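Local structure of uncharacterized protein (Acinetobacter baumannii, 4PAR) at residues F[188-193]-F[282-287]; F[109-114]-F[273-278]; F[199-204]-F[309-314]. The protein probably cleaves DNA containing 5-hydroxymethylcytosine, pairing a Vsr-like endonuclease domain with an SRA-like domain that would recognise the modified base. The protein carries 3 engineered substitutions. All blocks are in the same frame, centred on the assembly; numbering follows the deposited sequence.

Contact 1. Residues F[188-193]-F[282-287]. With nucleotides of chain C.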
loop_
_atom_site.group_PDB
_atom_site.type_symbol
_atom_site.label_atom_id
_atom_site.label_comp_id
_atom_site.label_asym_id
_atom_site.label_seq_id
_atom_site.Cartn_x
_atom_site.Cartn_y
_atom_site.Cartn_z
ATOM N N ASN F 188 0.543 -17.126 -27.626
ATOM C CA ASN F 188 0.770 -16.436 -26.359
ATOM C C ASN F 188 -0.532 -16.297 -25.576
ATOM O O ASN F 188 -1.016 -15.191 -25.339
ATOM C CB ASN F 188 1.404 -15.063 -26.610
ATOM C CG ASN F 188 1.987 -14.446 -25.353
ATOM O OD1 ASN F 188 3.085 -14.802 -24.926
ATOM N ND2 ASN F 188 1.259 -13.504 -24.764
ATOM N N VAL F 189 -1.093 -17.432 -25.175
ATOM C CA VAL F 189 -2.428 -17.455 -24.593
ATOM C C VAL F 189 -2.428 -17.329 -23.076
ATOM O O VAL F 189 -1.912 -18.191 -22.364
ATOM C CB VAL F 189 -3.164 -18.740 -24.971
ATOM C CG1 VAL F 189 -4.534 -18.775 -24.311
ATOM C CG2 VAL F 189 -3.283 -18.840 -26.481
ATOM N N VAL F 190 -3.017 -16.242 -22.593
ATOM C CA VAL F 190 -3.164 -16.004 -21.164
ATOM C C VAL F 190 -4.622 -15.709 -20.852
ATOM O O VAL F 190 -5.215 -14.824 -21.464
ATOM C CB VAL F 190 -2.299 -14.824 -20.684
ATOM C CG1 VAL F 190 -2.420 -14.664 -19.177
ATOM C CG2 VAL F 190 -0.842 -15.014 -21.094
ATOM N N LEU F 191 -5.198 -16.444 -19.903
ATOM C CA LEU F 191 -6.612 -16.276 -19.567
ATOM C C LEU F 191 -6.777 -15.725 -18.156
ATOM O O LEU F 191 -5.911 -15.923 -17.303
ATOM C CB LEU F 191 -7.357 -17.599 -19.719
ATOM C CG LEU F 191 -7.380 -18.131 -21.148
ATOM C CD1 LEU F 191 -8.202 -19.404 -21.226
ATOM C CD2 LEU F 191 -7.920 -17.072 -22.099
ATOM N N LYS F 192 -7.891 -15.035 -17.914
ATOM C CA LYS F 192 -8.015 -14.200 -16.721
ATOM C C LYS F 192 -8.314 -15.000 -15.455
ATOM O O LYS F 192 -8.137 -14.488 -14.348
ATOM C CB LYS F 192 -9.092 -13.125 -16.927
ATOM C CG LYS F 192 -10.505 -13.667 -17.018
ATOM C CD LYS F 192 -11.548 -12.568 -17.191
ATOM C CE LYS F 192 -12.952 -13.164 -17.268
ATOM N NZ LYS F 192 -14.007 -12.133 -17.466
ATOM N N THR F 193 -8.759 -16.247 -15.609
ATOM C CA THR F 193 -9.042 -17.093 -14.445
ATOM C C THR F 193 -9.104 -18.588 -14.766
ATOM O O THR F 193 -9.042 -18.987 -15.928
ATOM C CB THR F 193 -10.370 -16.688 -13.783
ATOM O OG1 THR F 193 -10.793 -17.723 -12.886
ATOM C CG2 THR F 193 -11.442 -16.472 -14.838
ATOM N N ARG F 282 -3.376 -8.458 -11.081
ATOM C CA ARG F 282 -4.331 -9.477 -10.663
ATOM C C ARG F 282 -3.874 -10.808 -11.245
ATOM O O ARG F 282 -3.072 -10.830 -12.179
ATOM C CB ARG F 282 -5.759 -9.127 -11.107
ATOM C CG ARG F 282 -6.004 -9.226 -12.606
ATOM C CD ARG F 282 -7.411 -8.765 -13.003
ATOM N NE ARG F 282 -8.477 -9.544 -12.373
ATOM C CZ ARG F 282 -8.804 -10.791 -12.711
ATOM N NH1 ARG F 282 -8.137 -11.426 -13.666
ATOM N NH2 ARG F 282 -9.796 -11.410 -12.082
ATOM N N ALA F 283 -4.348 -11.914 -10.677
ATOM C CA ALA F 283 -3.894 -13.234 -11.112
ATOM C C ALA F 283 -4.441 -13.615 -12.487
ATOM O O ALA F 283 -5.603 -13.356 -12.803
ATOM C CB ALA F 283 -4.273 -14.284 -10.086
ATOM N N MET F 284 -3.580 -14.220 -13.302
ATOM C CA MET F 284 -3.943 -14.709 -14.632
ATOM C C MET F 284 -3.278 -16.062 -14.901
ATOM O O MET F 284 -2.385 -16.486 -14.163
ATOM C CB MET F 284 -3.548 -13.704 -15.718
ATOM C CG MET F 284 -4.302 -12.387 -15.661
ATOM S SD MET F 284 -4.115 -11.435 -17.182
ATOM C CE MET F 284 -5.111 -12.404 -18.308
ATOM N N TYR F 285 -3.714 -16.744 -15.956
ATOM C CA TYR F 285 -3.248 -18.105 -16.194
ATOM C C TYR F 285 -2.718 -18.295 -17.615
ATOM O O TYR F 285 -3.462 -18.207 -18.597
ATOM C CB TYR F 285 -4.376 -19.095 -15.856
ATOM C CG TYR F 285 -4.700 -19.034 -14.379
ATOM C CD1 TYR F 285 -5.579 -18.081 -13.880
ATOM C CD2 TYR F 285 -4.070 -19.876 -13.473
ATOM C CE1 TYR F 285 -5.843 -17.988 -12.532
ATOM C CE2 TYR F 285 -4.334 -19.796 -12.118
ATOM C CZ TYR F 285 -5.221 -18.848 -11.653
ATOM O OH TYR F 285 -5.491 -18.757 -10.305
ATOM N N ARG F 286 -1.413 -18.553 -17.699
ATOM C CA ARG F 286 -0.698 -18.615 -18.971
ATOM C C ARG F 286 -0.391 -20.046 -19.383
ATOM O O ARG F 286 0.149 -20.828 -18.603
ATOM C CB ARG F 286 0.608 -17.818 -18.892
ATOM C CG ARG F 286 1.613 -18.171 -19.981
ATOM C CD ARG F 286 2.890 -17.344 -19.875
ATOM N NE ARG F 286 2.670 -15.959 -20.279
ATOM C CZ ARG F 286 2.647 -15.550 -21.541
ATOM N NH1 ARG F 286 2.832 -16.419 -22.526
ATOM N NH2 ARG F 286 2.435 -14.276 -21.820
ATOM N N PHE F 287 -0.719 -20.378 -20.624
ATOM C CA PHE F 287 -0.491 -21.722 -21.118
ATOM C C PHE F 287 1.003 -21.956 -21.275
ATOM O O PHE F 287 1.662 -21.249 -22.032
ATOM C CB PHE F 287 -1.220 -21.902 -22.451
ATOM C CG PHE F 287 -0.929 -23.194 -23.142
ATOM C CD1 PHE F 287 -1.325 -24.397 -22.589
ATOM C CD2 PHE F 287 -0.283 -23.200 -24.365
ATOM C CE1 PHE F 287 -1.064 -25.585 -23.237
ATOM C CE2 PHE F 287 -0.021 -24.384 -25.019
ATOM C CZ PHE F 287 -0.416 -25.578 -24.457
ATOM P P DA C 7 -8.513 -17.205 -9.381
ATOM O OP1 DA C 7 -8.764 -17.558 -10.795
ATOM O OP2 DA C 7 -7.188 -16.687 -8.973
ATOM O "O5'" DA C 7 -9.629 -16.166 -8.902
ATOM C "C5'" DA C 7 -10.986 -16.400 -9.213
ATOM C "C4'" DA C 7 -11.881 -15.370 -8.551
ATOM O "O4'" DA C 7 -11.810 -15.513 -7.112
ATOM C "C3'" DA C 7 -11.541 -13.914 -8.860
ATOM O "O3'" DA C 7 -12.721 -13.235 -9.269
ATOM C "C2'" DA C 7 -11.002 -13.374 -7.529
ATOM C "C1'" DA C 7 -11.731 -14.242 -6.519
ATOM N N9 DA C 7 -11.036 -14.386 -5.240
ATOM C C8 DA C 7 -9.788 -14.901 -5.042
ATOM N N7 DA C 7 -9.417 -14.932 -3.785
ATOM C C5 DA C 7 -10.500 -14.408 -3.103
ATOM C C6 DA C 7 -10.732 -14.173 -1.733
ATOM N N6 DA C 7 -9.840 -14.455 -0.781
ATOM N N1 DA C 7 -11.921 -13.636 -1.381
ATOM C C2 DA C 7 -12.812 -13.360 -2.345
ATOM N N3 DA C 7 -12.706 -13.535 -3.665
ATOM C C4 DA C 7 -11.513 -14.069 -3.982
ATOM P P DT C 8 -12.646 -11.748 -9.876
ATOM O OP1 DT C 8 -13.605 -11.672 -11.001
ATOM O OP2 DT C 8 -11.222 -11.414 -10.100
ATOM O "O5'" DT C 8 -13.176 -10.832 -8.681
ATOM C "C5'" DT C 8 -14.302 -11.245 -7.925
ATOM C "C4'" DT C 8 -14.341 -10.542 -6.581
ATOM O "O4'" DT C 8 -13.336 -11.093 -5.701
ATOM C "C3'" DT C 8 -14.067 -9.031 -6.627
ATOM O "O3'" DT C 8 -15.248 -8.311 -6.301
ATOM C "C2'" DT C 8 -12.962 -8.810 -5.577
ATOM C "C1'" DT C 8 -13.014 -10.098 -4.772
ATOM N N1 DT C 8 -11.727 -10.444 -4.092
ATOM C C2 DT C 8 -11.633 -10.281 -2.732
ATOM O O2 DT C 8 -12.552 -9.873 -2.045
ATOM N N3 DT C 8 -10.420 -10.620 -2.196
ATOM C C4 DT C 8 -9.312 -11.090 -2.870
ATOM O O4 DT C 8 -8.268 -11.369 -2.292
ATOM C C5 DT C 8 -9.473 -11.234 -4.299
ATOM C C7 DT C 8 -8.338 -11.737 -5.138
ATOM C C6 DT C 8 -10.660 -10.906 -4.835
#
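With CG anti to the backbone N in both N188 (chi1 -165°) and R286 (chi1 162°), the amide of the first and the guanidinium of the second meet beyond the side of the strand pair that carries V190. R286 then bends at chi3, and its NH1 and NH2 both grip a single atom, N188 OD1. The bond from R286 NH1 to N188 OD1 measures 2.9 Å, that from R286 NH2 to N188 OD1 is longer, and both donors reach the oxygen from the same face of the amide, whose plane is turned 57° from the guanidinium. V190 lays CG2 over one face of that guanidinium, 3.4 Å from R286 NH2, while its CG1 meets M284 CE. D111 forms a salt bridge to R286 NE and so helps to hold the group in place.

Beneath these side chains the backbones pair in antiparallel fashion. V190 and R286 form a non-hydrogen-bonded pair, L191 and Y285 a hydrogen-bonded one, in which L191 N donates to Y285 O (2.8 Å) and Y285 N returns a bond to L191 O. The short strand 190-191 thus borders strand 283-295 of the SRA-like domain, and helix 194-200 follows directly, with T193 at its N-cap.

Beyond this pairing the contact opens onto the DNA. R282 NH1 donates to K192 O at 3.1 Å, roughly in the guanidinium plane, while its NH2 lies by OP2 of DT8 of chain C. The Y285 ring packs CD1 against T193 CA at 3.6 Å, and Y285 OH bonds OP2 of DA7 of chain C at 3.0 Å. On the same phosphate, T193 OG1 bonds OP1 of DA7 of chain C at 2.9 Å.

Contact 2. Residues F[109-114]-F[273-278]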
loop_
_atom_site.group_PDB
_atom_site.type_symbol
_atom_site.label_atom_id
_atom_site.label_comp_id
_atom_site.label_asym_id
_atom_site.label_seq_id
_atom_site.Cartn_x
_atom_site.Cartn_y
_atom_site.Cartn_z
ATOM N N GLU F 109 6.169 -14.212 -8.408
ATOM C CA GLU F 109 4.763 -14.236 -8.806
ATOM C C GLU F 109 4.527 -13.615 -10.185
ATOM O O GLU F 109 3.497 -13.856 -10.813
ATOM C CB GLU F 109 3.906 -13.514 -7.761
ATOM C CG GLU F 109 4.032 -14.069 -6.346
ATOM C CD GLU F 109 3.055 -13.428 -5.369
ATOM O OE1 GLU F 109 2.389 -12.439 -5.744
ATOM O OE2 GLU F 109 2.949 -13.915 -4.223
ATOM N N GLU F 110 5.493 -12.831 -10.653
ATOM C CA GLU F 110 5.364 -12.094 -11.908
ATOM C C GLU F 110 5.324 -13.022 -13.107
ATOM O O GLU F 110 5.678 -14.194 -13.004
ATOM C CB GLU F 110 6.507 -11.088 -12.072
ATOM C CG GLU F 110 6.523 -9.976 -11.034
ATOM C CD GLU F 110 5.292 -9.089 -11.099
ATOM O OE1 GLU F 110 4.618 -9.071 -12.154
ATOM O OE2 GLU F 110 5.002 -8.408 -10.088
ATOM N N ASP F 111 4.893 -12.495 -14.249
ATOM C CA ASP F 111 4.747 -13.318 -15.437
ATOM C C ASP F 111 6.070 -13.324 -16.167
ATOM O O ASP F 111 6.431 -12.369 -16.857
ATOM C CB ASP F 111 3.642 -12.771 -16.348
ATOM C CG ASP F 111 3.523 -13.538 -17.653
ATOM O OD1 ASP F 111 3.547 -14.787 -17.618
ATOM O OD2 ASP F 111 3.406 -12.893 -18.716
ATOM N N ILE F 112 6.753 -14.454 -16.065
ATOM C CA ILE F 112 8.117 -14.567 -16.529
ATOM C C ILE F 112 8.152 -15.594 -17.634
ATOM O O ILE F 112 7.737 -16.733 -17.445
ATOM C CB ILE F 112 9.056 -14.958 -15.384
ATOM C CG1 ILE F 112 8.834 -14.017 -14.196
ATOM C CG2 ILE F 112 10.499 -14.939 -15.854
ATOM C CD1 ILE F 112 9.729 -14.266 -13.012
ATOM N N ILE F 113 8.633 -15.191 -18.797
ATOM C CA ILE F 113 8.559 -16.067 -19.948
ATOM C C ILE F 113 9.931 -16.538 -20.406
ATOM O O ILE F 113 10.963 -16.125 -19.873
ATOM C CB ILE F 113 7.859 -15.375 -21.121
ATOM C CG1 ILE F 113 8.706 -14.212 -21.633
ATOM C CG2 ILE F 113 6.479 -14.893 -20.702
ATOM C CD1 ILE F 113 8.193 -13.628 -22.916
ATOM N N SER F 114 9.927 -17.403 -21.411
ATOM C CA SER F 114 11.155 -17.951 -21.941
ATOM C C SER F 114 11.506 -17.196 -23.201
ATOM O O SER F 114 10.644 -16.996 -24.057
ATOM C CB SER F 114 11.009 -19.445 -22.229
ATOM O OG SER F 114 12.119 -19.919 -22.969
ATOM N N ALA F 273 0.124 -21.717 -16.031
ATOM C CA ALA F 273 0.792 -21.197 -14.847
ATOM C C ALA F 273 0.102 -19.946 -14.328
ATOM O O ALA F 273 -0.309 -19.085 -15.106
ATOM C CB ALA F 273 2.249 -20.905 -15.151
ATOM N N ARG F 274 -0.028 -19.845 -13.009
ATOM C CA ARG F 274 -0.633 -18.665 -12.415
ATOM C C ARG F 274 0.381 -17.536 -12.375
ATOM O O ARG F 274 1.422 -17.638 -11.724
ATOM C CB ARG F 274 -1.150 -18.958 -11.008
ATOM C CG ARG F 274 -1.547 -17.711 -10.225
ATOM C CD ARG F 274 -2.131 -18.080 -8.879
ATOM N NE ARG F 274 -2.400 -16.910 -8.049
ATOM C CZ ARG F 274 -3.142 -16.939 -6.947
ATOM N NH1 ARG F 274 -3.691 -18.080 -6.548
ATOM N NH2 ARG F 274 -3.337 -15.832 -6.242
ATOM N N VAL F 275 0.062 -16.453 -13.070
ATOM C CA VAL F 275 0.967 -15.320 -13.165
ATOM C C VAL F 275 0.206 -14.024 -12.966
ATOM O O VAL F 275 -0.938 -13.890 -13.397
ATOM C CB VAL F 275 1.699 -15.281 -14.525
ATOM C CG1 VAL F 275 2.635 -16.470 -14.666
ATOM C CG2 VAL F 275 0.703 -15.246 -15.672
ATOM N N LYS F 276 0.840 -13.076 -12.292
ATOM C CA LYS F 276 0.271 -11.751 -12.114
ATOM C C LYS F 276 0.209 -11.036 -13.469
ATOM O O LYS F 276 1.119 -11.166 -14.284
ATOM C CB LYS F 276 1.102 -10.965 -11.094
ATOM C CG LYS F 276 0.841 -9.474 -11.060
ATOM C CD LYS F 276 1.770 -8.781 -10.073
ATOM C CE LYS F 276 1.977 -7.319 -10.443
ATOM N NZ LYS F 276 2.967 -6.647 -9.555
ATOM N N ASP F 277 -0.877 -10.311 -13.727
ATOM C CA ASP F 277 -1.010 -9.565 -14.977
ATOM C C ASP F 277 -0.000 -8.418 -15.020
ATOM O O ASP F 277 0.163 -7.702 -14.031
ATOM C CB ASP F 277 -2.439 -9.036 -15.134
ATOM C CG ASP F 277 -2.691 -8.409 -16.497
ATOM O OD1 ASP F 277 -1.921 -8.694 -17.440
ATOM O OD2 ASP F 277 -3.667 -7.636 -16.626
ATOM N N ASN F 278 0.675 -8.246 -16.157
ATOM C CA ASN F 278 1.702 -7.211 -16.287
ATOM C C ASN F 278 1.124 -5.818 -16.012
ATOM O O ASN F 278 1.822 -4.918 -15.542
ATOM C CB ASN F 278 2.370 -7.264 -17.671
ATOM C CG ASN F 278 1.427 -6.902 -18.806
ATOM O OD1 ASN F 278 0.931 -5.780 -18.885
ATOM N ND2 ASN F 278 1.207 -7.843 -19.714
#
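D111 and V275 form one half of the close-packed part of this contact. The aspartate has CG anti to the backbone N (chi1 176°), and its CB lies 3.7 Å from V275 CB while OD1 rests 3.5 Å from both methyl carbons, CG1 and CG2, of V275. The two side chains cross at a slant, with the valine directed at segment 109-114. A carboxylate oxygen against two methyls gains little from them; the polar partner of D111 OD1 is R286 of the neighbouring strand 283-295. Next to this pair, K276 N donates a nearly straight bond of 3.1 Å to E109 O, joining the loop to the strand by its backbone.

E110 and K276 make up the other half. E110 folds back at chi2 (-63°), and its side chain lies beside that of K276, the two pointing the same way. K276 NZ forms a salt bridge with E110 OE2 at 2.7 Å, on the syn lone pair of that oxygen, and E110 OE1 is 3.5 Å from K276 CD, so the aliphatic part of the lysine also touches the carboxylate. K276 NZ has a further long, weak ion pair with a DNA phosphate, so the glutamate probably moderates the positive charge offered to the DNA.

The loose side belongs to E109, whose exposed side chain stays at least 5.0 Å from any atom of 273-278 and leaves the contact to its carbonyl.

The arrangement is an interdomain junction: a loop of the Vsr-like endonuclease part, leading into its edge strand 113-114, meets strand 268-276 of the SRA-like sheet.

Contact 3. Residues F[199-204]-F[309-314]. Engineered in segment 309-314: S309 (natural residue Cys).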
loop_
_atom_site.group_PDB
_atom_site.type_symbol
_atom_site.label_atom_id
_atom_site.label_comp_id
_atom_site.label_asym_id
_atom_site.label_seq_id
_atom_site.Cartn_x
_atom_site.Cartn_y
_atom_site.Cartn_z
ATOM N N ASN F 199 -13.306 -23.914 -19.045
ATOM C CA ASN F 199 -14.399 -23.882 -20.020
ATOM C C ASN F 199 -13.921 -24.013 -21.459
ATOM O O ASN F 199 -14.730 -24.150 -22.381
ATOM C CB ASN F 199 -15.212 -22.592 -19.886
ATOM C CG ASN F 199 -15.920 -22.478 -18.553
ATOM O OD1 ASN F 199 -16.213 -23.479 -17.901
ATOM N ND2 ASN F 199 -16.190 -21.246 -18.134
ATOM N N CYS F 200 -12.609 -23.943 -21.652
ATOM C CA CYS F 200 -12.026 -24.163 -22.971
ATOM C C CYS F 200 -12.103 -25.625 -23.385
ATOM O O CYS F 200 -12.217 -25.944 -24.569
ATOM C CB CYS F 200 -10.570 -23.707 -22.992
ATOM S SG CYS F 200 -10.372 -21.943 -22.803
ATOM N N PHE F 201 -11.996 -26.502 -22.394
ATOM C CA PHE F 201 -11.926 -27.944 -22.604
ATOM C C PHE F 201 -13.258 -28.688 -22.428
ATOM O O PHE F 201 -13.286 -29.920 -22.401
ATOM C CB PHE F 201 -10.841 -28.525 -21.700
ATOM C CG PHE F 201 -9.465 -28.018 -22.034
ATOM C CD1 PHE F 201 -8.770 -28.527 -23.120
ATOM C CD2 PHE F 201 -8.880 -27.012 -21.286
ATOM C CE1 PHE F 201 -7.508 -28.054 -23.441
ATOM C CE2 PHE F 201 -7.619 -26.534 -21.601
ATOM C CZ PHE F 201 -6.933 -27.057 -22.680
ATOM N N GLY F 202 -14.354 -27.945 -22.295
ATOM C CA GLY F 202 -15.665 -28.560 -22.164
ATOM C C GLY F 202 -16.388 -28.406 -20.840
ATOM O O GLY F 202 -17.533 -28.838 -20.711
ATOM N N TYR F 203 -15.734 -27.807 -19.851
ATOM C CA TYR F 203 -16.396 -27.500 -18.584
ATOM C C TYR F 203 -17.397 -26.339 -18.705
ATOM O O TYR F 203 -17.232 -25.437 -19.529
ATOM C CB TYR F 203 -15.360 -27.182 -17.502
ATOM C CG TYR F 203 -14.860 -28.399 -16.753
ATOM C CD1 TYR F 203 -15.727 -29.165 -15.982
ATOM C CD2 TYR F 203 -13.524 -28.775 -16.805
ATOM C CE1 TYR F 203 -15.282 -30.277 -15.291
ATOM C CE2 TYR F 203 -13.067 -29.885 -16.117
ATOM C CZ TYR F 203 -13.952 -30.634 -15.362
ATOM O OH TYR F 203 -13.510 -31.743 -14.673
ATOM N N SER F 204 -18.457 -26.402 -17.904
ATOM C CA SER F 204 -19.444 -25.327 -17.786
ATOM C C SER F 204 -19.183 -24.430 -16.574
ATOM O O SER F 204 -19.998 -23.564 -16.257
ATOM C CB SER F 204 -20.863 -25.902 -17.710
ATOM O OG SER F 204 -21.286 -26.398 -18.969
ATOM N N SER F 309 3.614 -28.285 -27.813
ATOM C CA SER F 309 3.436 -26.841 -27.717
ATOM C C SER F 309 2.017 -26.380 -28.064
ATOM O O SER F 309 1.717 -25.185 -28.017
ATOM C CB SER F 309 4.448 -26.131 -28.618
ATOM O OG SER F 309 5.777 -26.437 -28.225
ATOM N N GLU F 310 1.153 -27.323 -28.427
ATOM C CA GLU F 310 -0.214 -26.997 -28.830
ATOM C C GLU F 310 -1.211 -28.002 -28.268
ATOM O O GLU F 310 -0.931 -29.201 -28.227
ATOM C CB GLU F 310 -0.325 -26.954 -30.357
ATOM C CG GLU F 310 0.618 -25.963 -31.025
ATOM C CD GLU F 310 0.526 -25.996 -32.537
ATOM O OE1 GLU F 310 -0.037 -26.972 -33.077
ATOM O OE2 GLU F 310 1.016 -25.046 -33.183
ATOM N N VAL F 311 -2.374 -27.523 -27.833
ATOM C CA VAL F 311 -3.417 -28.437 -27.362
ATOM C C VAL F 311 -4.784 -28.111 -27.964
ATOM O O VAL F 311 -5.217 -26.961 -27.967
ATOM C CB VAL F 311 -3.531 -28.436 -25.818
ATOM C CG1 VAL F 311 -2.348 -29.157 -25.195
ATOM C CG2 VAL F 311 -3.643 -27.020 -25.279
ATOM N N GLN F 312 -5.461 -29.134 -28.475
ATOM C CA GLN F 312 -6.779 -28.950 -29.071
ATOM C C GLN F 312 -7.820 -28.626 -27.999
ATOM O O GLN F 312 -7.692 -29.051 -26.852
ATOM C CB GLN F 312 -7.186 -30.195 -29.868
ATOM C CG GLN F 312 -6.995 -31.515 -29.131
ATOM C CD GLN F 312 -7.294 -32.724 -30.004
ATOM O OE1 GLN F 312 -7.553 -32.592 -31.201
ATOM N NE2 GLN F 312 -7.260 -33.911 -29.405
ATOM N N THR F 313 -8.837 -27.852 -28.371
ATOM C CA THR F 313 -9.887 -27.467 -27.432
ATOM C C THR F 313 -11.175 -28.251 -27.674
ATOM O O THR F 313 -11.274 -29.011 -28.636
ATOM C CB THR F 313 -10.191 -25.964 -27.528
ATOM O OG1 THR F 313 -10.742 -25.671 -28.818
ATOM C CG2 THR F 313 -8.921 -25.156 -27.336
ATOM N N TYR F 314 -12.169 -28.045 -26.813
ATOM C CA TYR F 314 -13.424 -28.789 -26.908
ATOM C C TYR F 314 -14.627 -27.979 -26.419
ATOM O O TYR F 314 -14.529 -27.227 -25.452
ATOM C CB TYR F 314 -13.329 -30.096 -26.111
ATOM C CG TYR F 314 -12.220 -31.030 -26.555
ATOM C CD1 TYR F 314 -12.391 -31.875 -27.646
ATOM C CD2 TYR F 314 -11.005 -31.070 -25.881
ATOM C CE1 TYR F 314 -11.379 -32.730 -28.055
ATOM C CE2 TYR F 314 -9.989 -31.921 -26.282
ATOM C CZ TYR F 314 -10.181 -32.748 -27.369
ATOM O OH TYR F 314 -9.173 -33.596 -27.768
#
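F201 and Y314 meet where helix 194-200 gives way to a loop beside the end of strand 302-312, within the SRA-like domain. The helix end is tied to the segment after the strand by one backbone bond, from Y314 N to C200 O (3.1 Å).

F201 starts from a CB that is directed away from 309-314, but CG stands anti to the carbonyl carbon (chi1 -64°), and from there the ring returns to the other segment. CD1 is 3.9 Å from Q312 O and 4.4 Å from Y314 CD2, which sits at the ring edge. CE1 comes closer to the same Q312 carbonyl O, at 3.6 Å, in an oblique approach. At the tip, F201 CZ reaches V311 CG2 at 4.2 Å, again at the edge, and the phenylalanine and valine side chains cross at about a right angle. V311 continues the apolar layer toward F287 and L290 of strand 283-295.

T313 sets CB against C200 O, while its hydroxyl is hydrogen-bonded to Y177 O. G202, just after F201, has a positive phi (113°), where a side chain would press on the preceding carbonyl. The Y314 ring is nearly parallel to that of Y217, and at the base of the tyrosine side chain Y314 CB packs against the F201 carbonyl, 3.7 Å from F201 O.

How the contacts relate
Contacts 1 and 2 adjoin through the neighbouring strands 283-295 and 268-276, with M284 N probably bonded to V275 O and R286 O to A273 N. Contact 3 reaches the same sheet through strand 302-312, and F287 of contact 1 packs on V311 there. Contact 3 is mostly buried and apolar, with one backbone bond; contact 1 is partly buried, combining strand pairing with polar groups that end at DNA phosphates; contact 2 lies at the surface and combines a salt bridge with one backbone bond and the packing of V275. Only contact 2 joins the two family regions, while 1 and 3 stay within the SRA-like one. Contacts 2 and 3 do not touch.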